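Long-range contacts in putative DD-carboxypeptidase TP_0574 (Treponema pallidum, PDB 1O75), which binds penicillin and shows zinc-stimulated carboxypeptidase activity on synthetic depsipeptides, possibly acting as a D,D-carboxypeptidase that lowers peptidoglycan cross-linking: residues B[20-24]-B[256-260]; B[49-55]-B[277-282]; B[201-207]-B[322-326]; B[169-174]-B[192-198]. The protein carries 2 engineered substitutions. Numbering follows the deposited sequence.

Contact 1 of 4, residues B[20-24]-B[256-260]. With XE (xenon), chain F.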
loop_
_atom_site.group_PDB
_atom_site.type_symbol
_atom_site.label_atom_id
_atom_site.label_comp_id
_atom_site.label_asym_id
_atom_site.label_seq_id
_atom_site.Cartn_x
_atom_site.Cartn_y
_atom_site.Cartn_z
ATOM N N TYR B 20 -7.527 -0.192 32.337
ATOM C CA TYR B 20 -8.647 -0.063 31.404
ATOM C C TYR B 20 -9.450 -1.360 31.255
ATOM O O TYR B 20 -10.672 -1.361 31.320
ATOM C CB TYR B 20 -8.132 0.361 30.007
ATOM C CG TYR B 20 -9.231 0.612 28.997
ATOM C CD1 TYR B 20 -9.843 -0.445 28.305
ATOM C CD2 TYR B 20 -9.737 1.894 28.807
ATOM C CE1 TYR B 20 -10.925 -0.221 27.471
ATOM C CE2 TYR B 20 -10.830 2.121 27.974
ATOM C CZ TYR B 20 -11.416 1.064 27.315
ATOM O OH TYR B 20 -12.501 1.291 26.508
ATOM N N TRP B 21 -8.747 -2.463 31.064
ATOM C CA TRP B 21 -9.429 -3.719 30.803
ATOM C C TRP B 21 -9.984 -4.440 32.026
ATOM O O TRP B 21 -10.860 -5.280 31.894
ATOM C CB TRP B 21 -8.505 -4.639 29.981
ATOM C CG TRP B 21 -8.398 -4.212 28.526
ATOM C CD1 TRP B 21 -7.316 -3.608 27.906
ATOM C CD2 TRP B 21 -9.442 -4.270 27.536
ATOM N NE1 TRP B 21 -7.643 -3.279 26.602
ATOM C CE2 TRP B 21 -8.935 -3.673 26.350
ATOM C CE3 TRP B 21 -10.756 -4.771 27.534
ATOM C CZ2 TRP B 21 -9.693 -3.561 25.189
ATOM C CZ3 TRP B 21 -11.513 -4.657 26.358
ATOM C CH2 TRP B 21 -10.975 -4.060 25.211
ATOM N N ALA B 22 -9.487 -4.112 33.213
ATOM C CA ALA B 22 -9.979 -4.764 34.436
ATOM C C ALA B 22 -11.511 -4.745 34.493
ATOM O O ALA B 22 -12.155 -5.783 34.658
ATOM C CB ALA B 22 -9.414 -4.067 35.666
ATOM N N GLY B 23 -12.089 -3.561 34.368
ATOM C CA GLY B 23 -13.535 -3.455 34.420
ATOM C C GLY B 23 -14.267 -4.062 33.230
ATOM O O GLY B 23 -15.413 -4.495 33.373
ATOM N N GLU B 24 -13.622 -4.077 32.058
ATOM C CA GLU B 24 -14.245 -4.610 30.845
ATOM C C GLU B 24 -14.345 -6.117 30.891
ATOM O O GLU B 24 -15.249 -6.685 30.301
ATOM C CB GLU B 24 -13.421 -4.262 29.592
ATOM C CG GLU B 24 -13.206 -2.763 29.339
ATOM C CD GLU B 24 -14.516 -1.999 29.266
ATOM O OE1 GLU B 24 -15.508 -2.548 28.731
ATOM O OE2 GLU B 24 -14.557 -0.846 29.748
ATOM N N ASN B 256 -8.810 4.278 20.516
ATOM C CA ASN B 256 -8.233 3.782 21.749
ATOM C C ASN B 256 -7.883 2.290 21.723
ATOM O O ASN B 256 -6.722 1.907 21.888
ATOM C CB ASN B 256 -9.197 4.016 22.912
ATOM C CG ASN B 256 -9.008 5.365 23.572
ATOM O OD1 ASN B 256 -7.904 5.869 23.621
ATOM N ND2 ASN B 256 -10.086 5.935 24.117
ATOM N N THR B 257 -8.889 1.442 21.503
ATOM C CA THR B 257 -8.629 0.011 21.583
ATOM C C THR B 257 -9.681 -0.856 20.892
ATOM O O THR B 257 -10.604 -0.336 20.233
ATOM C CB THR B 257 -8.476 -0.341 23.094
ATOM O OG1 THR B 257 -7.965 -1.669 23.252
ATOM C CG2 THR B 257 -9.839 -0.185 23.837
ATOM N N VAL B 258 -9.526 -2.179 21.017
ATOM C CA VAL B 258 -10.457 -3.120 20.404
ATOM C C VAL B 258 -10.784 -4.255 21.364
ATOM O O VAL B 258 -9.892 -4.803 22.027
ATOM C CB VAL B 258 -9.865 -3.817 19.142
ATOM C CG1 VAL B 258 -10.997 -4.519 18.347
ATOM C CG2 VAL B 258 -9.152 -2.830 18.281
ATOM N N ARG B 259 -12.056 -4.620 21.421
ATOM C CA ARG B 259 -12.478 -5.738 22.248
ATOM C C ARG B 259 -12.699 -6.922 21.317
ATOM O O ARG B 259 -13.270 -6.770 20.234
ATOM C CB ARG B 259 -13.791 -5.422 22.953
ATOM C CG ARG B 259 -14.276 -6.573 23.865
ATOM C CD ARG B 259 -15.739 -6.328 24.294
ATOM N NE ARG B 259 -16.231 -7.380 25.174
ATOM C CZ ARG B 259 -16.264 -7.280 26.499
ATOM N NH1 ARG B 259 -15.835 -6.175 27.085
ATOM N NH2 ARG B 259 -16.732 -8.283 27.236
ATOM N N TYR B 260 -12.235 -8.100 21.707
ATOM C CA TYR B 260 -12.490 -9.292 20.892
ATOM C C TYR B 260 -13.542 -10.143 21.651
ATOM O O TYR B 260 -13.320 -10.472 22.818
ATOM C CB TYR B 260 -11.230 -10.176 20.748
ATOM C CG TYR B 260 -10.077 -9.580 19.936
ATOM C CD1 TYR B 260 -10.256 -8.422 19.168
ATOM C CD2 TYR B 260 -8.817 -10.197 19.926
ATOM C CE1 TYR B 260 -9.202 -7.883 18.401
ATOM C CE2 TYR B 260 -7.749 -9.672 19.161
ATOM C CZ TYR B 260 -7.955 -8.517 18.403
ATOM O OH TYR B 260 -6.921 -8.005 17.647
HETATM XE XE XE F . -8.457 -10.458 15.483
HETATM O O HOH W 1 -15.555 -3.523 26.169
#
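A buried helix-on-strand contact joins two domains here: helix 17-25, near the N terminus, lies against strand 255-262, which belongs to a four-stranded antiparallel sheet. Over the short segments the axes approach to 11.5 Å and cross at -33°, a spacing that large side chains fill. W21 does most of this work. Its CZ2 lies 3.2 Å from T257 OG1, at the ring edge, and 3.4 Å from V258 O, while CH2 reaches R259 CA at 3.7 Å. On the same helix, Y20 sets CE1 3.8 Å from T257 CG2. The strand is not regular at this point: N256 and T257 both face I318 of the neighbouring strand in a classic beta bulge, and the CA-to-CB bond of T257 points toward the helix. The far end is polar. R259 NH1 makes a weak hydrogen bond to E24 O (3.3 Å), and its salt bridge to E24 OE1 is long at 4.0 Å; a water closes the gap, 2.7 Å from E24 OE1 and 2.8 Å from R259 NH1. E24 also bonds K190 and R201 N, and R259 bonds D261. Y260 instead presents a ring face to xenon, its CZ 3.5 Å from the XE atom.

Contact 2 of 4, residues B[49-55]-B[277-282]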
loop_
_atom_site.group_PDB
_atom_site.type_symbol
_atom_site.label_atom_id
_atom_site.label_comp_id
_atom_site.label_asym_id
_atom_site.label_seq_id
_atom_site.Cartn_x
_atom_site.Cartn_y
_atom_site.Cartn_z
ATOM N N MET B 49 0.228 -10.870 29.445
ATOM C CA MET B 49 -1.037 -10.263 29.797
ATOM C C MET B 49 -1.063 -8.784 29.406
ATOM O O MET B 49 -0.784 -8.464 28.251
ATOM C CB MET B 49 -1.301 -10.470 31.293
ATOM C CG MET B 49 -1.581 -11.963 31.651
ATOM S SD MET B 49 -3.109 -12.613 30.831
ATOM C CE MET B 49 -4.367 -11.736 31.768
ATOM N N PHE B 50 -1.388 -7.885 30.333
ATOM C CA PHE B 50 -1.487 -6.473 29.979
ATOM C C PHE B 50 -0.416 -5.498 30.467
ATOM O O PHE B 50 -0.628 -4.279 30.441
ATOM C CB PHE B 50 -2.881 -5.948 30.351
ATOM C CG PHE B 50 -3.984 -6.593 29.540
ATOM C CD1 PHE B 50 -4.566 -7.791 29.956
ATOM C CD2 PHE B 50 -4.366 -6.041 28.311
ATOM C CE1 PHE B 50 -5.523 -8.438 29.145
ATOM C CE2 PHE B 50 -5.315 -6.673 27.492
ATOM C CZ PHE B 50 -5.892 -7.868 27.909
ATOM N N ASP B 51 0.723 -6.031 30.883
ATOM C CA ASP B 51 1.848 -5.211 31.342
ATOM C C ASP B 51 2.347 -4.364 30.180
ATOM O O ASP B 51 2.138 -4.718 29.024
ATOM C CB ASP B 51 2.985 -6.103 31.809
ATOM C CG ASP B 51 2.530 -7.129 32.807
ATOM O OD1 ASP B 51 2.828 -6.954 34.009
ATOM O OD2 ASP B 51 1.860 -8.103 32.384
ATOM N N ALA B 52 3.033 -3.265 30.489
ATOM C CA ALA B 52 3.544 -2.363 29.454
ATOM C C ALA B 52 4.309 -2.997 28.282
ATOM O O ALA B 52 5.322 -3.700 28.463
ATOM C CB ALA B 52 4.393 -1.285 30.096
ATOM N N VAL B 53 3.803 -2.711 27.075
ATOM C CA VAL B 53 4.372 -3.172 25.800
ATOM C C VAL B 53 5.773 -2.561 25.530
ATOM O O VAL B 53 5.843 -1.494 24.922
ATOM C CB VAL B 53 3.417 -2.765 24.623
ATOM C CG1 VAL B 53 4.046 -3.082 23.263
ATOM C CG2 VAL B 53 2.084 -3.489 24.756
ATOM N N SER B 54 6.857 -3.224 25.965
ATOM C CA SER B 54 8.242 -2.742 25.766
ATOM C C SER B 54 9.036 -3.531 24.713
ATOM O O SER B 54 9.800 -4.444 25.050
ATOM C CB SER B 54 9.036 -2.794 27.062
ATOM O OG SER B 54 10.381 -2.386 26.814
ATOM N N ARG B 55 8.903 -3.128 23.457
ATOM C CA ARG B 55 9.518 -3.828 22.342
ATOM C C ARG B 55 10.623 -3.133 21.542
ATOM O O ARG B 55 10.804 -1.916 21.604
ATOM C CB ARG B 55 8.409 -4.218 21.377
ATOM C CG ARG B 55 7.650 -3.001 20.860
ATOM C CD ARG B 55 6.328 -3.399 20.210
ATOM N NE ARG B 55 6.421 -3.602 18.766
ATOM C CZ ARG B 55 5.519 -4.280 18.054
ATOM N NH1 ARG B 55 4.469 -4.824 18.658
ATOM N NH2 ARG B 55 5.652 -4.402 16.736
ATOM N N GLY B 277 -9.221 -8.492 25.908
ATOM C CA GLY B 277 -8.828 -7.100 25.745
ATOM C C GLY B 277 -7.618 -7.159 24.823
ATOM O O GLY B 277 -7.078 -8.250 24.593
ATOM N N THR B 278 -7.188 -6.013 24.297
ATOM C CA THR B 278 -6.049 -5.972 23.387
ATOM C C THR B 278 -5.143 -4.789 23.724
ATOM O O THR B 278 -5.523 -3.886 24.478
ATOM C CB THR B 278 -6.494 -5.783 21.939
ATOM O OG1 THR B 278 -7.209 -4.539 21.829
ATOM C CG2 THR B 278 -7.390 -6.966 21.466
ATOM N N LYS B 279 -3.948 -4.802 23.145
ATOM C CA LYS B 279 -2.981 -3.721 23.356
ATOM C C LYS B 279 -2.572 -3.240 21.971
ATOM O O LYS B 279 -2.248 -4.042 21.099
ATOM C CB LYS B 279 -1.776 -4.249 24.131
ATOM C CG LYS B 279 -2.172 -4.698 25.522
ATOM C CD LYS B 279 -0.971 -4.977 26.412
ATOM C CE LYS B 279 -0.213 -6.203 25.964
ATOM N NZ LYS B 279 0.837 -6.581 26.983
ATOM N N HIS B 280 -2.584 -1.933 21.757
ATOM C CA HIS B 280 -2.241 -1.437 20.431
ATOM C C HIS B 280 -0.795 -1.751 20.076
ATOM O O HIS B 280 0.046 -1.884 20.953
ATOM C CB HIS B 280 -2.492 0.067 20.336
ATOM C CG HIS B 280 -2.505 0.564 18.931
ATOM N ND1 HIS B 280 -3.394 0.086 17.991
ATOM C CD2 HIS B 280 -1.721 1.466 18.292
ATOM C CE1 HIS B 280 -3.157 0.673 16.831
ATOM N NE2 HIS B 280 -2.147 1.513 16.986
ATOM N N SER B 281 -0.538 -1.893 18.784
ATOM C CA SER B 281 0.778 -2.203 18.246
ATOM C C SER B 281 1.027 -3.699 18.340
ATOM O O SER B 281 1.433 -4.323 17.377
ATOM C CB SER B 281 1.872 -1.438 18.982
ATOM O OG SER B 281 3.087 -1.662 18.307
ATOM N N ALA B 282 0.769 -4.293 19.492
ATOM C CA ALA B 282 0.950 -5.733 19.595
ATOM C C ALA B 282 -0.228 -6.470 18.929
ATOM O O ALA B 282 -0.023 -7.446 18.211
ATOM C CB ALA B 282 1.059 -6.149 21.075
#
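A loop that leads into strand 53-56 runs beside the irregular segment 277-282, with CA atoms 7.3 Å apart at F50 and K279 and 7.5 Å at V53 and A282, too far for sheet pairing. V53 is the centre of an inverse gamma turn where the chain enters strand 53-56, part of the large mixed sheet and paired antiparallel with strand 143-163; 277-282 is the connection from strand 274-276 to strand 284-285 in the E-set-clan domain. A lysine bridges the gap. K279 NZ donates to M49 O at 2.8 Å and to D51 O at 3.1 Å, and D46 supplies the compensating charge through a salt bridge. The aliphatic part of this side chain is wrapped in carbon: CG lies 3.8 Å from F50 CD2, and CE 3.8 Å from V53 CG2. The F50 ring edge meets T278 N and G277, where a side chain would crowd the ring. R55 NH1 sits 3.3 Å from S281 O, a weak hydrogen bond with an N-H...O angle of only 123°.

Contact 3 of 4, residues B[201-207]-B[322-326]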
loop_
_atom_site.group_PDB
_atom_site.type_symbol
_atom_site.label_atom_id
_atom_site.label_comp_id
_atom_site.label_asym_id
_atom_site.label_seq_id
_atom_site.Cartn_x
_atom_site.Cartn_y
_atom_site.Cartn_z
ATOM N N ARG B 201 -17.019 0.221 30.580
ATOM C CA ARG B 201 -17.500 1.387 29.864
ATOM C C ARG B 201 -18.986 1.285 29.559
ATOM O O ARG B 201 -19.526 0.196 29.386
ATOM C CB ARG B 201 -16.716 1.542 28.537
ATOM C CG ARG B 201 -16.913 0.346 27.550
ATOM C CD ARG B 201 -15.825 0.344 26.439
ATOM N NE ARG B 201 -15.971 1.495 25.544
ATOM C CZ ARG B 201 -16.732 1.481 24.459
ATOM N NH1 ARG B 201 -17.400 0.374 24.129
ATOM N NH2 ARG B 201 -16.840 2.567 23.706
ATOM N N LYS B 202 -19.649 2.430 29.485
ATOM C CA LYS B 202 -21.052 2.452 29.156
ATOM C C LYS B 202 -21.158 2.802 27.674
ATOM O O LYS B 202 -20.562 3.766 27.224
ATOM C CB LYS B 202 -21.769 3.508 30.001
ATOM C CG LYS B 202 -23.256 3.611 29.736
ATOM C CD LYS B 202 -23.928 4.409 30.848
ATOM C CE LYS B 202 -25.274 4.931 30.387
ATOM N NZ LYS B 202 -26.077 3.848 29.726
ATOM N N VAL B 203 -21.907 2.015 26.915
ATOM C CA VAL B 203 -22.075 2.275 25.497
ATOM C C VAL B 203 -23.256 3.209 25.257
ATOM O O VAL B 203 -24.317 3.045 25.866
ATOM C CB VAL B 203 -22.347 0.963 24.709
ATOM C CG1 VAL B 203 -22.636 1.290 23.251
ATOM C CG2 VAL B 203 -21.148 0.005 24.824
ATOM N N SER B 204 -23.077 4.178 24.368
ATOM C CA SER B 204 -24.160 5.101 24.017
ATOM C C SER B 204 -24.508 4.911 22.548
ATOM O O SER B 204 -23.628 4.698 21.710
ATOM C CB SER B 204 -23.737 6.557 24.230
ATOM O OG SER B 204 -24.642 7.415 23.562
ATOM N N SER B 205 -25.785 5.007 22.223
ATOM C CA SER B 205 -26.209 4.848 20.838
ATOM C C SER B 205 -26.261 6.198 20.115
ATOM O O SER B 205 -26.675 6.274 18.964
ATOM C CB SER B 205 -27.588 4.191 20.794
ATOM O OG SER B 205 -28.500 4.923 21.601
ATOM N N MET B 206 -25.840 7.256 20.797
ATOM C CA MET B 206 -25.839 8.599 20.229
ATOM C C MET B 206 -25.148 8.597 18.859
ATOM O O MET B 206 -24.010 8.146 18.731
ATOM C CB MET B 206 -25.125 9.548 21.202
ATOM C CG MET B 206 -25.183 11.026 20.854
ATOM S SD MET B 206 -23.714 11.617 19.962
ATOM C CE MET B 206 -24.466 12.902 18.870
ATOM N N GLU B 207 -25.843 9.083 17.835
ATOM C CA GLU B 207 -25.276 9.114 16.494
ATOM C C GLU B 207 -24.810 10.501 16.087
ATOM O O GLU B 207 -25.462 11.510 16.388
ATOM C CB GLU B 207 -26.292 8.599 15.480
ATOM C CG GLU B 207 -26.748 7.178 15.747
ATOM C CD GLU B 207 -27.713 6.679 14.692
ATOM O OE1 GLU B 207 -28.067 7.488 13.810
ATOM O OE2 GLU B 207 -28.117 5.490 14.737
ATOM N N TYR B 322 -16.742 8.661 18.929
ATOM C CA TYR B 322 -17.325 7.914 17.832
ATOM C C TYR B 322 -18.157 6.730 18.307
ATOM O O TYR B 322 -17.884 6.129 19.350
ATOM C CB TYR B 322 -16.236 7.349 16.905
ATOM C CG TYR B 322 -15.504 8.383 16.081
ATOM C CD1 TYR B 322 -14.435 9.097 16.616
ATOM C CD2 TYR B 322 -15.892 8.651 14.767
ATOM C CE1 TYR B 322 -13.751 10.073 15.851
ATOM C CE2 TYR B 322 -15.219 9.624 13.989
ATOM C CZ TYR B 322 -14.152 10.322 14.544
ATOM O OH TYR B 322 -13.481 11.265 13.796
ATOM N N ARG B 323 -19.167 6.391 17.521
ATOM C CA ARG B 323 -20.015 5.253 17.824
ATOM C C ARG B 323 -19.102 4.022 17.680
ATOM O O ARG B 323 -18.167 4.034 16.871
ATOM C CB ARG B 323 -21.163 5.210 16.811
ATOM C CG ARG B 323 -22.293 4.242 17.142
ATOM C CD ARG B 323 -23.570 4.606 16.378
ATOM N NE ARG B 323 -23.468 4.350 14.941
ATOM C CZ ARG B 323 -23.724 5.250 13.995
ATOM N NH1 ARG B 323 -24.091 6.476 14.326
ATOM N NH2 ARG B 323 -23.627 4.918 12.715
ATOM N N ASP B 324 -19.337 2.980 18.475
ATOM C CA ASP B 324 -18.515 1.765 18.372
ATOM C C ASP B 324 -18.650 1.194 16.952
ATOM O O ASP B 324 -19.696 1.303 16.324
ATOM C CB ASP B 324 -18.957 0.693 19.382
ATOM C CG ASP B 324 -18.524 0.998 20.824
ATOM O OD1 ASP B 324 -17.892 2.048 21.084
ATOM O OD2 ASP B 324 -18.813 0.172 21.716
ATOM N N VAL B 325 -17.584 0.607 16.428
ATOM C CA VAL B 325 -17.656 -0.005 15.109
ATOM C C VAL B 325 -17.534 -1.492 15.360
ATOM O O VAL B 325 -16.509 -1.945 15.864
ATOM C CB VAL B 325 -16.497 0.443 14.225
ATOM C CG1 VAL B 325 -16.535 -0.330 12.900
ATOM C CG2 VAL B 325 -16.593 1.961 14.004
ATOM N N VAL B 326 -18.560 -2.253 15.001
ATOM C CA VAL B 326 -18.546 -3.687 15.256
ATOM C C VAL B 326 -18.351 -4.453 13.968
ATOM O O VAL B 326 -19.052 -4.213 12.990
ATOM C CB VAL B 326 -19.880 -4.157 15.934
ATOM C CG1 VAL B 326 -19.829 -5.650 16.232
ATOM C CG2 VAL B 326 -20.109 -3.384 17.238
HETATM O O HOH W 2 -21.440 2.895 20.317
#
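Y322 turns away from 201-207, its ring stacked on H210, so the contact begins one residue on. R323 reaches the end of the facing loop, its NH1 3.1 Å from E207 CG. E207 OE2 lies over one face of the R323 guanidinium, and E207 OE1, 4.1 Å from R323 NH1 and out of plane, offers attraction of charge but no salt bridge; R323 makes that with D211. D324 is the main link. R201 grips its carboxylate end-on in a bidentate salt bridge, NH1 to OD2 at 2.8 Å and NH2 to OD1 at 2.9 Å; N187 also bonds OD1, and V203 CG2 packs 3.9 Å from OD2. A water accepts from D324 N at 2.8 Å and donates to S204 O at 3.2 Å. S204 OG also accepts from M206 N at 3.0 Å in an ST turn. The segment leads into strand 325-331, outermost of its antiparallel sheet within this chain. A surface loop is thus tied to the sheet by directed charge and water rather than an apolar core.

Contact 4 of 4, residues B[169-174]-B[192-198]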
loop_
_atom_site.group_PDB
_atom_site.type_symbol
_atom_site.label_atom_id
_atom_site.label_comp_id
_atom_site.label_asym_id
_atom_site.label_seq_id
_atom_site.Cartn_x
_atom_site.Cartn_y
_atom_site.Cartn_z
ATOM N N ILE B 169 -7.553 12.102 43.980
ATOM C CA ILE B 169 -6.641 11.024 43.636
ATOM C C ILE B 169 -6.648 10.813 42.121
ATOM O O ILE B 169 -5.634 10.440 41.534
ATOM C CB ILE B 169 -7.022 9.726 44.365
ATOM C CG1 ILE B 169 -6.024 8.627 44.018
ATOM C CG2 ILE B 169 -8.434 9.327 44.012
ATOM C CD1 ILE B 169 -6.127 7.421 44.913
ATOM N N ALA B 170 -7.793 11.088 41.505
ATOM C CA ALA B 170 -7.965 10.952 40.063
ATOM C C ALA B 170 -6.973 11.857 39.321
ATOM O O ALA B 170 -6.263 11.415 38.413
ATOM C CB ALA B 170 -9.394 11.318 39.686
ATOM N N LYS B 171 -6.930 13.125 39.722
ATOM C CA LYS B 171 -6.030 14.102 39.118
ATOM C C LYS B 171 -4.569 13.746 39.364
ATOM O O LYS B 171 -3.725 13.895 38.475
ATOM C CB LYS B 171 -6.310 15.501 39.676
ATOM C CG LYS B 171 -7.665 16.045 39.291
ATOM C CD LYS B 171 -7.838 17.499 39.699
ATOM C CE LYS B 171 -9.214 18.009 39.274
ATOM N NZ LYS B 171 -9.388 19.476 39.496
ATOM N N GLU B 172 -4.275 13.268 40.567
ATOM C CA GLU B 172 -2.907 12.912 40.924
ATOM C C GLU B 172 -2.398 11.583 40.373
ATOM O O GLU B 172 -1.254 11.486 39.936
ATOM C CB GLU B 172 -2.749 12.882 42.450
ATOM C CG GLU B 172 -1.636 11.938 42.907
ATOM C CD GLU B 172 -1.465 11.880 44.413
ATOM O OE1 GLU B 172 -2.488 11.794 45.135
ATOM O OE2 GLU B 172 -0.299 11.900 44.870
ATOM N N LYS B 173 -3.244 10.560 40.409
ATOM C CA LYS B 173 -2.852 9.224 39.979
ATOM C C LYS B 173 -3.197 8.826 38.539
ATOM O O LYS B 173 -2.503 8.010 37.937
ATOM C CB LYS B 173 -3.457 8.206 40.947
ATOM C CG LYS B 173 -2.917 8.302 42.370
ATOM C CD LYS B 173 -1.553 7.619 42.480
ATOM C CE LYS B 173 -1.046 7.616 43.915
ATOM N NZ LYS B 173 0.213 6.825 44.064
ATOM N N PHE B 174 -4.264 9.391 37.991
ATOM C CA PHE B 174 -4.676 9.050 36.631
ATOM C C PHE B 174 -4.750 10.255 35.708
ATOM O O PHE B 174 -5.469 10.233 34.706
ATOM C CB PHE B 174 -6.034 8.332 36.654
ATOM C CG PHE B 174 -6.036 7.080 37.487
ATOM C CD1 PHE B 174 -6.425 7.117 38.826
ATOM C CD2 PHE B 174 -5.595 5.872 36.952
ATOM C CE1 PHE B 174 -6.368 5.965 39.624
ATOM C CE2 PHE B 174 -5.533 4.715 37.737
ATOM C CZ PHE B 174 -5.920 4.759 39.079
ATOM N N MET B 192 -15.097 5.851 37.767
ATOM C CA MET B 192 -14.084 5.533 38.763
ATOM C C MET B 192 -14.843 4.943 39.944
ATOM O O MET B 192 -15.763 5.578 40.453
ATOM C CB MET B 192 -13.317 6.793 39.173
ATOM C CG MET B 192 -12.077 6.498 39.979
ATOM S SD MET B 192 -11.035 7.961 40.180
ATOM C CE MET B 192 -9.584 7.225 40.830
ATOM N N LEU B 193 -14.478 3.724 40.341
ATOM C CA LEU B 193 -15.151 3.013 41.431
ATOM C C LEU B 193 -14.449 3.165 42.773
ATOM O O LEU B 193 -15.099 3.241 43.816
ATOM C CB LEU B 193 -15.262 1.521 41.098
ATOM C CG LEU B 193 -16.054 1.195 39.827
ATOM C CD1 LEU B 193 -15.841 -0.260 39.425
ATOM C CD2 LEU B 193 -17.518 1.494 40.070
ATOM N N THR B 194 -13.125 3.172 42.746
ATOM C CA THR B 194 -12.353 3.325 43.963
ATOM C C THR B 194 -11.132 4.157 43.617
ATOM O O THR B 194 -10.975 4.607 42.479
ATOM C CB THR B 194 -11.879 1.981 44.529
ATOM O OG1 THR B 194 -10.932 1.397 43.632
ATOM C CG2 THR B 194 -13.060 1.021 44.719
ATOM N N GLU B 195 -10.263 4.348 44.597
ATOM C CA GLU B 195 -9.060 5.136 44.402
ATOM C C GLU B 195 -8.170 4.556 43.304
ATOM O O GLU B 195 -7.295 5.240 42.776
ATOM C CB GLU B 195 -8.278 5.187 45.710
ATOM C CG GLU B 195 -7.705 3.856 46.115
ATOM C CD GLU B 195 -7.075 3.902 47.490
ATOM O OE1 GLU B 195 -6.358 4.883 47.777
ATOM O OE2 GLU B 195 -7.292 2.955 48.279
ATOM N N ASP B 196 -8.384 3.292 42.958
ATOM C CA ASP B 196 -7.541 2.686 41.935
ATOM C C ASP B 196 -8.262 1.730 40.987
ATOM O O ASP B 196 -7.668 0.753 40.536
ATOM C CB ASP B 196 -6.385 1.954 42.608
ATOM C CG ASP B 196 -6.841 0.725 43.366
ATOM O OD1 ASP B 196 -8.075 0.536 43.513
ATOM O OD2 ASP B 196 -5.968 -0.051 43.814
ATOM N N SER B 197 -9.526 2.006 40.672
ATOM C CA SER B 197 -10.262 1.113 39.768
ATOM C C SER B 197 -11.401 1.815 39.046
ATOM O O SER B 197 -12.046 2.715 39.602
ATOM C CB SER B 197 -10.808 -0.093 40.546
ATOM O OG SER B 197 -11.950 0.251 41.320
ATOM N N PHE B 198 -11.637 1.413 37.795
ATOM C CA PHE B 198 -12.704 1.997 36.993
ATOM C C PHE B 198 -13.625 0.904 36.471
ATOM O O PHE B 198 -13.199 -0.222 36.244
ATOM C CB PHE B 198 -12.124 2.783 35.806
ATOM C CG PHE B 198 -11.288 3.973 36.216
ATOM C CD1 PHE B 198 -9.996 3.799 36.706
ATOM C CD2 PHE B 198 -11.805 5.267 36.115
ATOM C CE1 PHE B 198 -9.219 4.911 37.091
ATOM C CE2 PHE B 198 -11.049 6.367 36.493
ATOM C CZ PHE B 198 -9.748 6.188 36.983
#
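The C-terminal turn of helix 167-173 lies against the hairpin formed by strands 190-194 and 197-198, and the fit depends on one protruding ring. F174, the first residue to depart from helical geometry, projects into a hollow lined by M192, E195, D196 and F198. It receives the edge of F198 on its face in a T-shaped stack, centroids 4.9 Å apart and planes at 84°. Its own edge meets the hairpin turn, CE1 3.4 Å from E195 O and CZ 3.9 Å from D196 CA. M192, fully extended, lies in the notch between helix and ring: SD touches A170 CB at 3.8 Å, and CE sits 3.7 Å from F174 CE1 and 4.0 Å from I169 CG2. On the outer side I169 overlaps the turn, CD1 3.2 Å from E195 CB. In this N-terminal domain, V162 of strand 143-163 touches both A170 and M192. Since the partners are joined by apolar and aromatic surfaces, the match depends on complementary shape more than on directed polar bonds.

Contacts 1 and 2 join the two domains, while contacts 3 and 4 each act within one. Contact 1 touches contact 2, about 12 Å away between centres, through a probable hydrogen bond from T278 OG1 to V258 O (2.7 Å), and contact 3, about 14 Å away between centres, through one between R201 N and E24 OE2 (2.8 Å). Contacts 1, 2 and 3 interlace along the sequence, whereas contact 4 is nested inside the loops closed by contacts 1 and 2; its centre is about 17 Å from that of contact 1, nearest atoms about 4 Å apart. Xenon marks a pocket beside Y260, completed by C296, G297 and F331, and lies about 7 Å from the side chain of T278.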